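Local coordinates for hypothetical membrane spanning protein (Vibrio fischeri, PDB 4RCK), which is of unknown function but carries a magnesium-binding von Willebrand factor type A domain of BatA type, the part of this membrane-spanning protein described here, at residues M21-D26 against D56-R61; V25-S30 against L97-Q102; M31-M36 against V44-A49; F71-Y76 against G101-I106. All coordinates share one frame; numbering follows the deposited sequence.

Contact 1: M21-D26 against D56-R61; sequences MMLVVD and DFIDQR
Met21, a selenomethionine, reaches from the strand into the angle between Phe57 and Arg61, and its bent chain ends in two distinct meetings. Met21 CE, the methyl, lies at the rim of the Phe57 ring, near the ring plane and 3.5 Å from Phe57 CZ, so it touches an edge and not the pi face. The selenium, Met21 SE, stands at the edge of the Arg61 guanidinium, 3.5 Å from Arg61 NH2, while Met21 CE also rests 3.5 Å from Arg61 CD; the two side chains cross at about a right angle. Two residues along, Leu23 continues the apolar seam: Leu23 CD2 comes within 4.3 Å of Phe57 CE2, and its other branch, CD1, approaches Ile58 CD1. No hydrogen bond crosses the contact, and Arg61 NH1 is hydrogen-bonded to Glu219 O of the second subunit. Strand and helix segments run antiparallel, as in a beta-alpha-beta crossover whose returning strand, 65-71, pairs in parallel with 19-26. Helix 106-118 covers Met22 and Val24, while a parallel strand of the second subunit extends the sheet beyond residues 21-25.

Contact 2: V25-S30 against L97-Q102; sequences VDLSGS and LNLVGQ. With MG (magnesium ion), chain C.
Val100 turns its CG1 beside the backbone N (chi1 -68°), which sets CG2 between N and the carbonyl carbon and lays that methyl 3.6 Å from Leu27 CB. Ser28 (chi1 74°) and Ser30 (chi1 43°) both hold OG between their own backbone N and carbonyl carbon, and there the two hydroxyls share one magnesium ion. Ser30 OG binds the metal at 2.2 Å and Ser28 OG at 2.6 Å. The sequence Asp-Leu-Ser-Gly-Ser is the DxSxS signature of the metal ion-dependent adhesion site of von Willebrand factor A domains. Asp26 works here from the second shell. Its OD1 accepts from Ser28 N at 2.8 Å, nearly in line with the C-O bond, forming an Asx turn, and it accepts again from Ser28 OG at 2.9 Å on the syn side.

The 97-102 loop packs against this turn. Gly29 N donates to Gly101 O at 2.9 Å, and Ser28 CA offers a CH to the same oxygen. Gln102 folds its carboxamide back over Gly29 CA, while Leu27 CD1 meets Leu99 CD1 at 3.9 Å across the apolar flank.

Asp132 of the second subunit, also a magnesium-binding residue of this protein, is hydrogen-bonded to Ser30 OG, consistent with a site assembled from both subunits. Because the Ser28 hydroxyl gives its hydrogen to Asp26, its oxygen is left to the metal, and the nearby carboxylate would be expected to make that oxygen a stronger ligand.

Contact 3: M31-M36 against V44-A49; sequences MAEEDM and VDRLTA
Asp35 and Arg46 carry the ionic part of the contact. Arg46, extended from CG to NE, grips the carboxylate side-on: NE donates to OD1 of Asp35 at 3.0 Å and NH1 to OD2 of Asp35 at 2.8 Å. The two planes are 52° apart; OD2 lies in the guanidinium plane, whereas NH1 approaches from above the carboxylate. Glu33 CB sits over the centre of one guanidinium face.

Backbone bonds form a second group. Arg46 N donates to Glu33 O at 3.0 Å, and Leu47 N to Met31 O at 3.3 Å. Val44 N reaches Met36 O at 2.9 Å, with a weak return bond, giving an antiparallel hydrogen-bonded pair.

Apolar touches come from two selenomethionines: Met31 CE lies 4.3 Å from Leu47 CB, and Met36 CG 4.1 Å from Ala49 CB.

Asp45 is the N-cap of helix 46-60, its OD1 accepting from Thr48 N at 3.0 Å and from Thr48 OG1 on the same face. The first three N-H groups of the helix therefore all find acceptors, two of them on the preceding loop. Asp35 OD2 also accepts from Ala163 N of the second subunit, which with Arg46 would be expected to favour its charged form.

Contact 4: F71-Y76 against G101-I106; sequences FGDHAY and GQRTAI
Gly72 and Asp73 belong to the turn, residues 72-74, between antiparallel strands 65-71 and 75-82, and they meet Arg103, Thr104 and Ala105 in the loop that brings Thr104 to the metal ion-dependent adhesion site. Thr104 probably corresponds to the conserved threonine of this family's metal site; its side chain is about 4 Å from the magnesium ion, nearest atoms, without being one of the metal ligands in this structure.

Gly72 O is the meeting point of the backbones. Ala105 N gives it a weak hydrogen bond at 2.7 Å, strongly bent, and Thr104 CA adds a CH contact to the same oxygen at 3.4 Å. Asp73 turns its carboxylate back to the loop, where OD1 takes a weak bond from Arg103 N at 3.1 Å and lies against the start of the Arg103 side chain. That chain then leads away, leaving Asp73 OD1 and Arg103 NE 5.5 Å apart, so the pair is no salt bridge.

Phe71 closes the apolar side. Its chi1 of 64° sets CG between the backbone N and carbonyl carbon; in the ring, Phe71 CE2 meets Thr104 CB at 3.9 Å, at the ring edge, and Ile106 CG1 at 4.1 Å, obliquely.

Ala105 is the N-cap residue of helix 106-118, so the loop passes from the turn directly into that helix. The Phe71 ring also touches Val24 and Asp26 on strand 19-26 and Leu130 of the second subunit, whose Thr136 OG1 accepts from Thr104 N.

In the fold
From the N terminus, strand 19-26 starts both contact 1 and contact 2, which share Val25 and Asp26. Contact 3 closes first, at the start of helix 46-60, nested inside the loop that contact 1 closes at the end of the same helix and inside the longer one closed by contact 2; it ties the segment after the metal-binding serines to the helix start. Contact 4 opens inside the loop of contact 2, in series after contact 1, and ends just beyond it, with Gly101 and Gln102 common to both, so the two overlap rather than nest. Together they join sheet, first helix and metal-site loops in one half of a domain that the second subunit appears to complete.

Contact 1: M21-D26 against D56-R61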
loop_
_atom_site.group_PDB
_atom_site.type_symbol
_atom_site.label_atom_id
_atom_site.label_comp_id
_atom_site.label_asym_id
_atom_site.label_seq_id
_atom_site.Cartn_x
_atom_site.Cartn_y
_atom_site.Cartn_z
HETATM N N MSE A 21 -0.320 7.552 -6.473
HETATM C CA MSE A 21 -0.243 8.393 -7.660
HETATM C C MSE A 21 -0.615 7.629 -8.925
HETATM O O MSE A 21 -0.021 6.600 -9.242
HETATM C CB MSE A 21 1.158 8.991 -7.794
HETATM C CG MSE A 21 2.032 8.791 -6.567
HETATM SE SE MSE A 21 3.210 10.303 -6.241
HETATM C CE MSE A 21 3.795 10.598 -8.075
HETATM N N MSE A 22 -1.609 8.144 -9.642
HETATM C CA MSE A 22 -2.079 7.512 -10.867
HETATM C C MSE A 22 -1.562 8.247 -12.096
HETATM O O MSE A 22 -1.836 9.434 -12.281
HETATM C CB MSE A 22 -3.606 7.466 -10.897
HETATM C CG MSE A 22 -4.173 6.337 -11.737
HETATM SE SE MSE A 22 -3.913 4.619 -10.870
HETATM C CE MSE A 22 -4.452 5.143 -9.073
ATOM N N LEU A 23 -0.814 7.536 -12.932
ATOM C CA LEU A 23 -0.307 8.107 -14.172
ATOM C C LEU A 23 -1.294 7.869 -15.310
ATOM O O LEU A 23 -1.709 6.738 -15.558
ATOM C CB LEU A 23 1.060 7.515 -14.518
ATOM C CG LEU A 23 2.163 7.689 -13.473
ATOM C CD1 LEU A 23 3.461 7.051 -13.946
ATOM C CD2 LEU A 23 2.374 9.160 -13.143
ATOM N N VAL A 24 -1.672 8.945 -15.992
ATOM C CA VAL A 24 -2.604 8.858 -17.111
ATOM C C VAL A 24 -1.933 9.354 -18.388
ATOM O O VAL A 24 -1.578 10.527 -18.492
ATOM C CB VAL A 24 -3.881 9.673 -16.845
ATOM C CG1 VAL A 24 -4.886 9.461 -17.961
ATOM C CG2 VAL A 24 -4.485 9.283 -15.508
ATOM N N VAL A 25 -1.769 8.458 -19.358
ATOM C CA VAL A 25 -0.959 8.755 -20.534
ATOM C C VAL A 25 -1.712 8.640 -21.864
ATOM O O VAL A 25 -2.416 7.664 -22.122
ATOM C CB VAL A 25 0.284 7.837 -20.578
ATOM C CG1 VAL A 25 0.939 7.866 -21.951
ATOM C CG2 VAL A 25 1.279 8.250 -19.503
ATOM N N ASP A 26 -1.544 9.666 -22.694
ATOM C CA ASP A 26 -2.122 9.746 -24.031
ATOM C C ASP A 26 -1.428 8.799 -25.006
ATOM O O ASP A 26 -0.215 8.885 -25.201
ATOM C CB ASP A 26 -2.018 11.189 -24.539
ATOM C CG ASP A 26 -2.908 11.467 -25.735
ATOM O OD1 ASP A 26 -3.119 10.564 -26.570
ATOM O OD2 ASP A 26 -3.395 12.611 -25.841
ATOM N N ASP A 56 12.051 7.250 -15.820
ATOM C CA ASP A 56 13.017 7.854 -14.907
ATOM C C ASP A 56 12.325 8.441 -13.677
ATOM O O ASP A 56 12.819 8.321 -12.555
ATOM C CB ASP A 56 13.817 8.947 -15.623
ATOM C CG ASP A 56 14.856 8.387 -16.578
ATOM O OD1 ASP A 56 14.881 7.158 -16.793
ATOM O OD2 ASP A 56 15.649 9.185 -17.122
ATOM N N PHE A 57 11.181 9.083 -13.905
ATOM C CA PHE A 57 10.361 9.646 -12.835
ATOM C C PHE A 57 9.965 8.587 -11.820
ATOM O O PHE A 57 9.996 8.824 -10.610
ATOM C CB PHE A 57 9.103 10.294 -13.418
ATOM C CG PHE A 57 8.074 10.666 -12.386
ATOM C CD1 PHE A 57 8.175 11.861 -11.697
ATOM C CD2 PHE A 57 7.002 9.826 -12.112
ATOM C CE1 PHE A 57 7.235 12.210 -10.749
ATOM C CE2 PHE A 57 6.059 10.171 -11.163
ATOM C CZ PHE A 57 6.178 11.365 -10.483
ATOM N N ILE A 58 9.580 7.429 -12.347
ATOM C CA ILE A 58 9.138 6.289 -11.554
ATOM C C ILE A 58 10.240 5.797 -10.619
ATOM O O ILE A 58 9.993 5.522 -9.442
ATOM C CB ILE A 58 8.675 5.138 -12.474
ATOM C CG1 ILE A 58 7.433 5.549 -13.268
ATOM C CG2 ILE A 58 8.377 3.908 -11.682
ATOM C CD1 ILE A 58 6.856 4.437 -14.124
ATOM N N ASP A 59 11.460 5.712 -11.143
ATOM C CA ASP A 59 12.617 5.316 -10.342
ATOM C C ASP A 59 12.842 6.253 -9.156
ATOM O O ASP A 59 13.354 5.839 -8.114
ATOM C CB ASP A 59 13.889 5.283 -11.197
ATOM C CG ASP A 59 13.760 4.388 -12.410
ATOM O OD1 ASP A 59 12.754 3.656 -12.506
ATOM O OD2 ASP A 59 14.672 4.412 -13.265
ATOM N N GLN A 60 12.467 7.517 -9.326
ATOM C CA GLN A 60 12.766 8.551 -8.344
ATOM C C GLN A 60 11.830 8.441 -7.135
ATOM O O GLN A 60 12.243 8.683 -5.998
ATOM C CB GLN A 60 12.684 9.937 -9.007
ATOM C CG GLN A 60 13.356 11.071 -8.237
ATOM C CD GLN A 60 14.816 10.783 -7.896
ATOM O OE1 GLN A 60 15.488 9.993 -8.567
ATOM N NE2 GLN A 60 15.312 11.431 -6.847
ATOM N N ARG A 61 10.585 8.042 -7.378
ATOM C CA ARG A 61 9.616 7.818 -6.303
ATOM C C ARG A 61 10.049 6.725 -5.327
ATOM O O ARG A 61 10.584 5.698 -5.736
ATOM C CB ARG A 61 8.256 7.456 -6.894
ATOM C CG ARG A 61 7.581 8.580 -7.661
ATOM C CD ARG A 61 6.894 9.556 -6.723
ATOM N NE ARG A 61 7.780 10.611 -6.242
ATOM C CZ ARG A 61 7.396 11.567 -5.405
ATOM N NH1 ARG A 61 8.252 12.498 -5.007
ATOM N NH2 ARG A 61 6.146 11.586 -4.961
#

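Contact 2: V25-S30 against L97-Q102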
loop_
_atom_site.group_PDB
_atom_site.type_symbol
_atom_site.label_atom_id
_atom_site.label_comp_id
_atom_site.label_asym_id
_atom_site.label_seq_id
_atom_site.Cartn_x
_atom_site.Cartn_y
_atom_site.Cartn_z
ATOM N N VAL A 25 -1.769 8.458 -19.358
ATOM C CA VAL A 25 -0.959 8.755 -20.534
ATOM C C VAL A 25 -1.712 8.640 -21.864
ATOM O O VAL A 25 -2.416 7.664 -22.122
ATOM C CB VAL A 25 0.284 7.837 -20.578
ATOM C CG1 VAL A 25 0.939 7.866 -21.951
ATOM C CG2 VAL A 25 1.279 8.250 -19.503
ATOM N N ASP A 26 -1.544 9.666 -22.694
ATOM C CA ASP A 26 -2.122 9.746 -24.031
ATOM C C ASP A 26 -1.428 8.799 -25.006
ATOM O O ASP A 26 -0.215 8.885 -25.201
ATOM C CB ASP A 26 -2.018 11.189 -24.539
ATOM C CG ASP A 26 -2.908 11.467 -25.735
ATOM O OD1 ASP A 26 -3.119 10.564 -26.570
ATOM O OD2 ASP A 26 -3.395 12.611 -25.841
ATOM N N LEU A 27 -2.197 7.910 -25.630
ATOM C CA LEU A 27 -1.637 6.976 -26.604
ATOM C C LEU A 27 -2.201 7.191 -28.012
ATOM O O LEU A 27 -2.005 6.358 -28.902
ATOM C CB LEU A 27 -1.886 5.530 -26.170
ATOM C CG LEU A 27 -0.935 4.924 -25.136
ATOM C CD1 LEU A 27 -1.117 3.415 -25.074
ATOM C CD2 LEU A 27 0.516 5.278 -25.443
ATOM N N SER A 28 -2.891 8.313 -28.211
ATOM C CA SER A 28 -3.511 8.619 -29.500
ATOM C C SER A 28 -2.474 8.671 -30.608
ATOM O O SER A 28 -1.299 8.933 -30.355
ATOM C CB SER A 28 -4.272 9.945 -29.444
ATOM O OG SER A 28 -3.386 11.050 -29.442
ATOM N N GLY A 29 -2.924 8.432 -31.834
ATOM C CA GLY A 29 -2.037 8.330 -32.980
ATOM C C GLY A 29 -1.148 9.540 -33.209
ATOM O O GLY A 29 -0.103 9.429 -33.851
ATOM N N SER A 30 -1.559 10.692 -32.683
ATOM C CA SER A 30 -0.785 11.927 -32.814
ATOM C C SER A 30 0.505 11.884 -31.993
ATOM O O SER A 30 1.399 12.716 -32.176
ATOM C CB SER A 30 -1.636 13.137 -32.405
ATOM O OG SER A 30 -2.384 12.891 -31.224
ATOM N N LEU A 97 1.877 2.423 -30.290
ATOM C CA LEU A 97 0.931 3.430 -30.749
ATOM C C LEU A 97 -0.126 2.850 -31.686
ATOM O O LEU A 97 0.008 1.718 -32.156
ATOM C CB LEU A 97 1.688 4.571 -31.437
ATOM C CG LEU A 97 3.188 4.343 -31.658
ATOM C CD1 LEU A 97 3.448 3.521 -32.918
ATOM C CD2 LEU A 97 3.949 5.662 -31.704
ATOM N N ASN A 98 -1.183 3.629 -31.916
ATOM C CA ASN A 98 -2.239 3.330 -32.890
ATOM C C ASN A 98 -3.199 2.199 -32.524
ATOM O O ASN A 98 -4.086 1.861 -33.308
ATOM C CB ASN A 98 -1.626 3.025 -34.258
ATOM C CG ASN A 98 -1.453 4.263 -35.103
ATOM O OD1 ASN A 98 -0.413 4.921 -35.061
ATOM N ND2 ASN A 98 -2.477 4.593 -35.877
ATOM N N LEU A 99 -3.041 1.617 -31.341
ATOM C CA LEU A 99 -4.003 0.624 -30.875
ATOM C C LEU A 99 -5.308 1.307 -30.469
ATOM O O LEU A 99 -6.395 0.771 -30.686
ATOM C CB LEU A 99 -3.437 -0.189 -29.706
ATOM C CG LEU A 99 -2.226 0.367 -28.947
ATOM C CD1 LEU A 99 -2.573 1.619 -28.155
ATOM C CD2 LEU A 99 -1.632 -0.695 -28.033
ATOM N N VAL A 100 -5.188 2.502 -29.899
ATOM C CA VAL A 100 -6.334 3.222 -29.352
ATOM C C VAL A 100 -6.907 4.267 -30.306
ATOM O O VAL A 100 -7.837 4.990 -29.951
ATOM C CB VAL A 100 -5.971 3.926 -28.032
ATOM C CG1 VAL A 100 -5.704 2.903 -26.940
ATOM C CG2 VAL A 100 -4.765 4.828 -28.233
ATOM N N GLY A 101 -6.348 4.358 -31.507
ATOM C CA GLY A 101 -6.875 5.264 -32.511
ATOM C C GLY A 101 -6.393 6.696 -32.384
ATOM O O GLY A 101 -5.454 6.992 -31.645
ATOM N N GLN A 102 -7.055 7.588 -33.115
ATOM C CA GLN A 102 -6.629 8.979 -33.225
ATOM C C GLN A 102 -7.173 9.860 -32.109
ATOM O O GLN A 102 -6.515 10.802 -31.665
ATOM C CB GLN A 102 -7.062 9.548 -34.578
ATOM C CG GLN A 102 -6.428 8.850 -35.760
ATOM C CD GLN A 102 -4.917 8.894 -35.701
ATOM O OE1 GLN A 102 -4.325 9.943 -35.447
ATOM N NE2 GLN A 102 -4.282 7.750 -35.922
HETATM MG MG MG C . -4.347 13.238 -30.344
#

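Contact 3: M31-M36 against V44-A49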
loop_
_atom_site.group_PDB
_atom_site.type_symbol
_atom_site.label_atom_id
_atom_site.label_comp_id
_atom_site.label_asym_id
_atom_site.label_seq_id
_atom_site.Cartn_x
_atom_site.Cartn_y
_atom_site.Cartn_z
HETATM N N MSE A 31 0.598 10.904 -31.097
HETATM C CA MSE A 31 1.779 10.726 -30.258
HETATM C C MSE A 31 2.959 10.159 -31.040
HETATM O O MSE A 31 4.068 10.069 -30.514
HETATM C CB MSE A 31 1.466 9.802 -29.077
HETATM C CG MSE A 31 0.546 10.399 -28.025
HETATM SE SE MSE A 31 1.418 11.774 -26.954
HETATM C CE MSE A 31 2.859 10.695 -26.197
ATOM N N ALA A 32 2.720 9.765 -32.287
ATOM C CA ALA A 32 3.777 9.193 -33.116
ATOM C C ALA A 32 4.583 10.288 -33.807
ATOM O O ALA A 32 5.603 10.019 -34.440
ATOM C CB ALA A 32 3.190 8.237 -34.143
ATOM N N GLU A 33 4.109 11.523 -33.682
ATOM C CA GLU A 33 4.811 12.680 -34.219
ATOM C C GLU A 33 6.142 12.892 -33.513
ATOM O O GLU A 33 6.237 12.753 -32.299
ATOM C CB GLU A 33 3.942 13.937 -34.098
ATOM C CG GLU A 33 4.565 15.180 -34.702
ATOM C CD GLU A 33 4.293 15.307 -36.186
ATOM O OE1 GLU A 33 3.478 14.520 -36.717
ATOM O OE2 GLU A 33 4.883 16.205 -36.820
ATOM N N GLU A 34 7.165 13.231 -34.293
ATOM C CA GLU A 34 8.488 13.540 -33.765
ATOM C C GLU A 34 8.749 15.034 -33.765
ATOM O O GLU A 34 9.296 15.570 -34.725
ATOM C CB GLU A 34 9.584 12.852 -34.582
ATOM C CG GLU A 34 9.244 11.465 -35.095
ATOM C CD GLU A 34 10.402 10.867 -35.865
ATOM O OE1 GLU A 34 11.242 11.642 -36.377
ATOM O OE2 GLU A 34 10.481 9.625 -35.950
ATOM N N ASP A 35 8.358 15.706 -32.691
ATOM C CA ASP A 35 8.673 17.118 -32.538
ATOM C C ASP A 35 9.575 17.284 -31.325
ATOM O O ASP A 35 10.063 18.375 -31.028
ATOM C CB ASP A 35 7.401 17.943 -32.392
ATOM C CG ASP A 35 6.371 17.272 -31.501
ATOM O OD1 ASP A 35 6.459 16.040 -31.305
ATOM O OD2 ASP A 35 5.470 17.975 -30.998
HETATM N N MSE A 36 9.800 16.169 -30.641
HETATM C CA MSE A 36 10.591 16.140 -29.422
HETATM C C MSE A 36 12.086 16.045 -29.704
HETATM O O MSE A 36 12.592 14.996 -30.102
HETATM C CB MSE A 36 10.152 14.968 -28.542
HETATM C CG MSE A 36 8.725 15.083 -28.036
HETATM SE SE MSE A 36 8.455 16.681 -26.948
HETATM C CE MSE A 36 7.432 17.761 -28.207
ATOM N N VAL A 44 12.979 12.798 -31.989
ATOM C CA VAL A 44 12.360 11.531 -31.622
ATOM C C VAL A 44 10.869 11.740 -31.340
ATOM O O VAL A 44 10.448 12.841 -30.980
ATOM C CB VAL A 44 13.064 10.907 -30.394
ATOM C CG1 VAL A 44 12.681 11.642 -29.115
ATOM C CG2 VAL A 44 12.748 9.426 -30.288
ATOM N N ASP A 45 10.069 10.690 -31.513
ATOM C CA ASP A 45 8.619 10.807 -31.366
ATOM C C ASP A 45 8.195 11.001 -29.911
ATOM O O ASP A 45 8.961 10.731 -28.983
ATOM C CB ASP A 45 7.918 9.582 -31.958
ATOM C CG ASP A 45 8.376 8.285 -31.326
ATOM O OD1 ASP A 45 7.857 7.935 -30.245
ATOM O OD2 ASP A 45 9.247 7.608 -31.914
ATOM N N ARG A 46 6.965 11.475 -29.727
ATOM C CA ARG A 46 6.471 11.884 -28.417
ATOM C C ARG A 46 6.402 10.739 -27.413
ATOM O O ARG A 46 6.798 10.902 -26.261
ATOM C CB ARG A 46 5.090 12.533 -28.559
ATOM C CG ARG A 46 5.108 13.873 -29.283
ATOM C CD ARG A 46 3.703 14.330 -29.645
ATOM N NE ARG A 46 3.702 15.646 -30.283
ATOM C CZ ARG A 46 2.640 16.197 -30.861
ATOM N NH1 ARG A 46 2.733 17.399 -31.414
ATOM N NH2 ARG A 46 1.485 15.546 -30.892
ATOM N N LEU A 47 5.903 9.585 -27.845
ATOM C CA LEU A 47 5.764 8.439 -26.951
ATOM C C LEU A 47 7.120 7.957 -26.445
ATOM O O LEU A 47 7.249 7.540 -25.293
ATOM C CB LEU A 47 5.030 7.291 -27.646
ATOM C CG LEU A 47 4.848 6.029 -26.798
ATOM C CD1 LEU A 47 4.076 6.343 -25.525
ATOM C CD2 LEU A 47 4.160 4.924 -27.588
ATOM N N THR A 48 8.130 8.021 -27.306
ATOM C CA THR A 48 9.476 7.609 -26.927
ATOM C C THR A 48 10.029 8.508 -25.826
ATOM O O THR A 48 10.579 8.022 -24.837
ATOM C CB THR A 48 10.440 7.633 -28.125
ATOM O OG1 THR A 48 9.912 6.828 -29.184
ATOM C CG2 THR A 48 11.802 7.095 -27.715
ATOM N N ALA A 49 9.880 9.816 -26.008
ATOM C CA ALA A 49 10.331 10.786 -25.017
ATOM C C ALA A 49 9.604 10.575 -23.695
ATOM O O ALA A 49 10.207 10.638 -22.624
ATOM C CB ALA A 49 10.116 12.202 -25.522
#

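Contact 4: F71-Y76 against G101-I106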
loop_
_atom_site.group_PDB
_atom_site.type_symbol
_atom_site.label_atom_id
_atom_site.label_comp_id
_atom_site.label_asym_id
_atom_site.label_seq_id
_atom_site.Cartn_x
_atom_site.Cartn_y
_atom_site.Cartn_z
ATOM N N PHE A 71 -4.980 6.214 -22.463
ATOM C CA PHE A 71 -6.214 6.567 -23.157
ATOM C C PHE A 71 -6.047 6.929 -24.630
ATOM O O PHE A 71 -4.944 7.167 -25.129
ATOM C CB PHE A 71 -6.945 7.708 -22.424
ATOM C CG PHE A 71 -6.193 9.011 -22.382
ATOM C CD1 PHE A 71 -5.183 9.214 -21.459
ATOM C CD2 PHE A 71 -6.532 10.052 -23.230
ATOM C CE1 PHE A 71 -4.504 10.418 -21.403
ATOM C CE2 PHE A 71 -5.859 11.256 -23.181
ATOM C CZ PHE A 71 -4.843 11.441 -22.267
ATOM N N GLY A 72 -7.188 6.918 -25.308
ATOM C CA GLY A 72 -7.308 7.197 -26.724
ATOM C C GLY A 72 -8.801 7.278 -26.988
ATOM O O GLY A 72 -9.507 7.999 -26.279
ATOM N N ASP A 73 -9.284 6.552 -27.994
ATOM C CA ASP A 73 -10.721 6.476 -28.257
ATOM C C ASP A 73 -11.449 6.053 -26.990
ATOM O O ASP A 73 -12.479 6.621 -26.630
ATOM C CB ASP A 73 -11.023 5.492 -29.393
ATOM C CG ASP A 73 -10.649 6.039 -30.757
ATOM O OD1 ASP A 73 -10.101 7.154 -30.821
ATOM O OD2 ASP A 73 -10.881 5.339 -31.766
ATOM N N HIS A 74 -10.897 5.048 -26.320
ATOM C CA HIS A 74 -11.381 4.623 -25.016
ATOM C C HIS A 74 -10.232 4.668 -24.018
ATOM O O HIS A 74 -9.064 4.676 -24.407
ATOM C CB HIS A 74 -11.980 3.218 -25.087
ATOM C CG HIS A 74 -10.992 2.160 -25.468
ATOM N ND1 HIS A 74 -10.506 2.023 -26.751
ATOM C CD2 HIS A 74 -10.399 1.187 -24.737
ATOM C CE1 HIS A 74 -9.656 1.013 -26.793
ATOM N NE2 HIS A 74 -9.574 0.488 -25.584
ATOM N N ALA A 75 -10.564 4.704 -22.733
ATOM C CA ALA A 75 -9.549 4.700 -21.691
ATOM C C ALA A 75 -9.544 3.358 -20.972
ATOM O O ALA A 75 -10.603 2.804 -20.676
ATOM C CB ALA A 75 -9.790 5.831 -20.706
ATOM N N TYR A 76 -8.355 2.829 -20.700
ATOM C CA TYR A 76 -8.259 1.589 -19.941
ATOM C C TYR A 76 -7.114 1.606 -18.933
ATOM O O TYR A 76 -6.157 2.369 -19.055
ATOM C CB TYR A 76 -8.125 0.383 -20.878
ATOM C CG TYR A 76 -6.878 0.362 -21.730
ATOM C CD1 TYR A 76 -5.720 -0.264 -21.285
ATOM C CD2 TYR A 76 -6.865 0.946 -22.989
ATOM C CE1 TYR A 76 -4.580 -0.294 -22.066
ATOM C CE2 TYR A 76 -5.731 0.921 -23.776
ATOM C CZ TYR A 76 -4.591 0.300 -23.311
ATOM O OH TYR A 76 -3.460 0.274 -24.094
ATOM N N GLY A 101 -6.348 4.358 -31.507
ATOM C CA GLY A 101 -6.875 5.264 -32.511
ATOM C C GLY A 101 -6.393 6.696 -32.384
ATOM O O GLY A 101 -5.454 6.992 -31.645
ATOM N N GLN A 102 -7.055 7.588 -33.115
ATOM C CA GLN A 102 -6.629 8.979 -33.225
ATOM C C GLN A 102 -7.173 9.860 -32.109
ATOM O O GLN A 102 -6.515 10.802 -31.665
ATOM C CB GLN A 102 -7.062 9.548 -34.578
ATOM C CG GLN A 102 -6.428 8.850 -35.760
ATOM C CD GLN A 102 -4.917 8.894 -35.701
ATOM O OE1 GLN A 102 -4.325 9.943 -35.447
ATOM N NE2 GLN A 102 -4.282 7.750 -35.922
ATOM N N ARG A 103 -8.381 9.545 -31.663
ATOM C CA ARG A 103 -9.117 10.409 -30.751
ATOM C C ARG A 103 -8.657 10.241 -29.300
ATOM O O ARG A 103 -8.072 9.220 -28.960
ATOM C CB ARG A 103 -10.616 10.124 -30.887
ATOM C CG ARG A 103 -11.122 10.197 -32.326
ATOM C CD ARG A 103 -12.642 10.087 -32.404
ATOM N NE ARG A 103 -13.295 11.392 -32.322
ATOM C CZ ARG A 103 -13.755 12.065 -33.373
ATOM N NH1 ARG A 103 -13.642 11.557 -34.592
ATOM N NH2 ARG A 103 -14.333 13.247 -33.205
ATOM N N THR A 104 -8.898 11.247 -28.456
ATOM C CA THR A 104 -8.516 11.161 -27.040
ATOM C C THR A 104 -9.683 11.304 -26.068
ATOM O O THR A 104 -10.532 12.183 -26.208
ATOM C CB THR A 104 -7.465 12.232 -26.644
ATOM O OG1 THR A 104 -7.958 13.545 -26.944
ATOM C CG2 THR A 104 -6.156 12.003 -27.363
ATOM N N ALA A 105 -9.692 10.426 -25.072
ATOM C CA ALA A 105 -10.642 10.490 -23.971
ATOM C C ALA A 105 -9.957 10.970 -22.703
ATOM O O ALA A 105 -9.394 10.172 -21.957
ATOM C CB ALA A 105 -11.284 9.128 -23.748
ATOM N N ILE A 106 -10.004 12.273 -22.459
ATOM C CA ILE A 106 -9.355 12.832 -21.282
ATOM C C ILE A 106 -10.230 12.636 -20.048
ATOM O O ILE A 106 -9.735 12.288 -18.976
ATOM C CB ILE A 106 -9.037 14.326 -21.463
ATOM C CG1 ILE A 106 -8.203 14.537 -22.725
ATOM C CG2 ILE A 106 -8.293 14.862 -20.253
ATOM C CD1 ILE A 106 -7.735 15.963 -22.925
#